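Local coordinates for protein PrgX (Enterococcus faecalis, PDB 2AWI) that acts as the receptor for the peptide sex pheromone cCF10 and as a repressor in the control of conjugation, probably by binding DNA, at residues Phe130-Leu138 / Leu159-Glu167. The protein carries 1 engineered substitution. Residues are numbered along the deposited sequence; the frame is centred on the assembly and turned at random.
Sequences FNKTITSDL and LLNVLPYEE
Leu138, Phe130 and Leu163 bury the most surface where helix 128-142 packs on the end of helix 150-159 and the turn that leads into helix 165-172. Leu163 sits in the middle and turns one methyl to Phe130 and the other to Ile134 and Leu138. Its CD1 lies 3.5 Å from CZ of Phe130, at the outer end of the ring. The approach is oblique to the ring. The other methyl, CD2, serves two residues one helical turn apart. CD2 of Leu163 is 4.1 Å from CD1 of Leu138, the two side chains meeting tip to tip. It also touches CG1 of Ile134, and there the side chains run past each other in opposite directions.

Phe130 points its ring at the turn because CG is anti to the backbone N (chi1 -178°). Its CE2 comes within 3.6 Å of the carbonyl O of Val162, again obliquely. CG2 of Val162 adds a methyl contact to CZ of Phe130, at 3.9 Å. Within the helix, CB of Ile134 lies over one face of the same ring, displaced toward the rim. Tyr113 and Ile117 of helix 107-122 also touch Phe130.

Leu138 uses both branches. CD2 of Leu138 reaches CD1 of Leu159 tip to tip at 4.0 Å, while its CD1 meets Leu163. Phe110 and Ile171 touch Leu138 as well, and Val168 touches both Leu159 and Leu163. The contact therefore belongs to a larger apolar core between successive helices of the C-terminal TPR region. At the exposed margin, Thr135 OG1 and Glu167 OE1 stay 4.3 Å apart without a hydrogen bond.

No hydrogen bond or salt bridge joins the two segments. The direct contact is mainly methyl groups and one aromatic ring, with the Val162 carbonyl beside the ring. The fit of this connection against the helix therefore probably depends more on side-chain shape than on polar pairing.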
loop_
_atom_site.group_PDB
_atom_site.type_symbol
_atom_site.label_atom_id
_atom_site.label_comp_id
_atom_site.label_asym_id
_atom_site.label_seq_id
_atom_site.Cartn_x
_atom_site.Cartn_y
_atom_site.Cartn_z
ATOM N N PHE A 130 19.201 -15.887 44.469
ATOM C CA PHE A 130 18.387 -16.362 43.353
ATOM C C PHE A 130 18.980 -17.606 42.702
ATOM O O PHE A 130 18.407 -18.689 42.796
ATOM C CB PHE A 130 18.221 -15.264 42.300
ATOM C CG PHE A 130 17.361 -15.666 41.139
ATOM C CD1 PHE A 130 16.026 -16.023 41.335
ATOM C CD2 PHE A 130 17.884 -15.698 39.848
ATOM C CE1 PHE A 130 15.217 -16.411 40.263
ATOM C CE2 PHE A 130 17.089 -16.085 38.761
ATOM C CZ PHE A 130 15.750 -16.443 38.971
ATOM N N ASN A 131 20.124 -17.444 42.042
ATOM C CA ASN A 131 20.785 -18.559 41.375
ATOM C C ASN A 131 21.068 -19.722 42.318
ATOM O O ASN A 131 21.098 -20.880 41.898
ATOM C CB ASN A 131 22.099 -18.101 40.738
ATOM C CG ASN A 131 21.890 -17.369 39.429
ATOM O OD1 ASN A 131 22.851 -17.046 38.728
ATOM N ND2 ASN A 131 20.632 -17.101 39.088
ATOM N N LYS A 132 21.272 -19.413 43.592
ATOM C CA LYS A 132 21.557 -20.444 44.580
ATOM C C LYS A 132 20.341 -21.279 44.986
ATOM O O LYS A 132 20.498 -22.381 45.512
ATOM C CB LYS A 132 22.175 -19.819 45.839
ATOM C CG LYS A 132 23.709 -19.747 45.867
ATOM C CD LYS A 132 24.297 -18.789 44.831
ATOM C CE LYS A 132 24.510 -19.464 43.482
ATOM N NZ LYS A 132 25.523 -20.556 43.556
ATOM N N THR A 133 19.135 -20.777 44.738
ATOM C CA THR A 133 17.944 -21.519 45.140
ATOM C C THR A 133 16.878 -21.750 44.073
ATOM O O THR A 133 15.979 -22.574 44.267
ATOM C CB THR A 133 17.244 -20.828 46.332
ATOM O OG1 THR A 133 16.652 -19.600 45.890
ATOM C CG2 THR A 133 18.246 -20.526 47.444
ATOM N N ILE A 134 16.974 -21.054 42.943
ATOM C CA ILE A 134 15.941 -21.179 41.926
ATOM C C ILE A 134 15.635 -22.598 41.460
ATOM O O ILE A 134 14.481 -23.030 41.513
ATOM C CB ILE A 134 16.237 -20.278 40.697
ATOM C CG1 ILE A 134 15.000 -20.223 39.792
ATOM C CG2 ILE A 134 17.434 -20.804 39.924
ATOM C CD1 ILE A 134 13.740 -19.697 40.479
ATOM N N THR A 135 16.650 -23.326 41.010
ATOM C CA THR A 135 16.443 -24.691 40.540
ATOM C C THR A 135 15.756 -25.540 41.602
ATOM O O THR A 135 14.873 -26.340 41.298
ATOM C CB THR A 135 17.779 -25.349 40.144
ATOM O OG1 THR A 135 18.299 -24.701 38.976
ATOM C CG2 THR A 135 17.584 -26.828 39.858
ATOM N N SER A 136 16.163 -25.348 42.847
ATOM C CA SER A 136 15.605 -26.079 43.977
ATOM C C SER A 136 14.157 -25.673 44.284
ATOM O O SER A 136 13.352 -26.495 44.730
ATOM C CB SER A 136 16.476 -25.849 45.213
ATOM O OG SER A 136 15.812 -26.282 46.386
ATOM N N ASP A 137 13.835 -24.403 44.056
ATOM C CA ASP A 137 12.485 -23.905 44.296
ATOM C C ASP A 137 11.529 -24.496 43.264
ATOM O O ASP A 137 10.471 -25.011 43.610
ATOM C CB ASP A 137 12.453 -22.376 44.198
ATOM C CG ASP A 137 13.165 -21.696 45.357
ATOM O OD1 ASP A 137 13.322 -20.458 45.304
ATOM O OD2 ASP A 137 13.561 -22.391 46.321
ATOM N N LEU A 138 11.912 -24.431 41.995
ATOM C CA LEU A 138 11.054 -24.944 40.934
ATOM C C LEU A 138 10.710 -26.418 41.120
ATOM O O LEU A 138 9.561 -26.820 40.918
ATOM C CB LEU A 138 11.699 -24.702 39.566
ATOM C CG LEU A 138 11.983 -23.225 39.235
ATOM C CD1 LEU A 138 12.401 -23.103 37.777
ATOM C CD2 LEU A 138 10.748 -22.368 39.495
ATOM N N LEU A 159 8.904 -16.372 35.014
ATOM C CA LEU A 159 10.172 -17.083 34.856
ATOM C C LEU A 159 10.827 -16.800 33.508
ATOM O O LEU A 159 12.050 -16.664 33.426
ATOM C CB LEU A 159 9.963 -18.593 35.010
ATOM C CG LEU A 159 9.557 -19.093 36.398
ATOM C CD1 LEU A 159 9.170 -20.557 36.316
ATOM C CD2 LEU A 159 10.708 -18.883 37.380
ATOM N N LEU A 160 10.020 -16.725 32.452
ATOM C CA LEU A 160 10.552 -16.449 31.122
ATOM C C LEU A 160 11.203 -15.074 31.113
ATOM O O LEU A 160 11.925 -14.724 30.183
ATOM C CB LEU A 160 9.437 -16.478 30.072
ATOM C CG LEU A 160 8.913 -17.836 29.588
ATOM C CD1 LEU A 160 7.724 -17.643 28.652
ATOM C CD2 LEU A 160 10.024 -18.578 28.863
ATOM N N ASN A 161 10.953 -14.308 32.171
ATOM C CA ASN A 161 11.472 -12.955 32.292
ATOM C C ASN A 161 12.802 -12.847 33.039
ATOM O O ASN A 161 13.527 -11.865 32.882
ATOM C CB ASN A 161 10.427 -12.084 32.988
ATOM C CG ASN A 161 10.617 -10.611 32.709
ATOM O OD1 ASN A 161 10.400 -10.149 31.587
ATOM N ND2 ASN A 161 11.033 -9.861 33.725
ATOM N N VAL A 162 13.129 -13.844 33.852
ATOM C CA VAL A 162 14.369 -13.799 34.616
ATOM C C VAL A 162 15.166 -15.101 34.550
ATOM O O VAL A 162 16.004 -15.371 35.414
ATOM C CB VAL A 162 14.081 -13.478 36.104
ATOM C CG1 VAL A 162 13.370 -12.143 36.224
ATOM C CG2 VAL A 162 13.236 -14.584 36.718
ATOM N N LEU A 163 14.921 -15.900 33.522
ATOM C CA LEU A 163 15.612 -17.175 33.397
ATOM C C LEU A 163 15.816 -17.548 31.932
ATOM O O LEU A 163 14.988 -17.229 31.081
ATOM C CB LEU A 163 14.786 -18.263 34.092
ATOM C CG LEU A 163 15.434 -19.199 35.114
ATOM C CD1 LEU A 163 16.208 -18.391 36.147
ATOM C CD2 LEU A 163 14.348 -20.032 35.784
ATOM N N PRO A 164 16.936 -18.217 31.616
ATOM C CA PRO A 164 17.166 -18.603 30.219
ATOM C C PRO A 164 15.983 -19.457 29.784
ATOM O O PRO A 164 15.467 -20.251 30.569
ATOM C CB PRO A 164 18.465 -19.400 30.293
ATOM C CG PRO A 164 19.195 -18.730 31.432
ATOM C CD PRO A 164 18.098 -18.553 32.459
ATOM N N TYR A 165 15.548 -19.295 28.542
ATOM C CA TYR A 165 14.405 -20.048 28.038
ATOM C C TYR A 165 14.398 -21.540 28.381
ATOM O O TYR A 165 13.382 -22.074 28.828
ATOM C CB TYR A 165 14.302 -19.885 26.521
ATOM C CG TYR A 165 13.139 -20.640 25.924
ATOM C CD1 TYR A 165 11.824 -20.213 26.130
ATOM C CD2 TYR A 165 13.348 -21.805 25.186
ATOM C CE1 TYR A 165 10.747 -20.930 25.616
ATOM C CE2 TYR A 165 12.280 -22.529 24.668
ATOM C CZ TYR A 165 10.983 -22.087 24.888
ATOM O OH TYR A 165 9.924 -22.806 24.392
ATOM N N GLU A 166 15.529 -22.209 28.184
ATOM C CA GLU A 166 15.617 -23.646 28.434
ATOM C C GLU A 166 15.292 -24.127 29.850
ATOM O O GLU A 166 14.816 -25.247 30.024
ATOM C CB GLU A 166 16.996 -24.163 28.026
ATOM C CG GLU A 166 17.028 -25.665 27.791
ATOM C CD GLU A 166 16.099 -26.103 26.662
ATOM O OE1 GLU A 166 15.962 -27.328 26.447
ATOM O OE2 GLU A 166 15.510 -25.224 25.990
ATOM N N GLU A 167 15.549 -23.297 30.857
ATOM C CA GLU A 167 15.264 -23.678 32.239
ATOM C C GLU A 167 13.782 -23.533 32.578
ATOM O O GLU A 167 13.334 -23.964 33.641
ATOM C CB GLU A 167 16.066 -22.815 33.213
ATOM C CG GLU A 167 17.566 -22.956 33.102
ATOM C CD GLU A 167 18.290 -22.144 34.156
ATOM O OE1 GLU A 167 18.002 -22.344 35.358
ATOM O OE2 GLU A 167 19.144 -21.307 33.783
#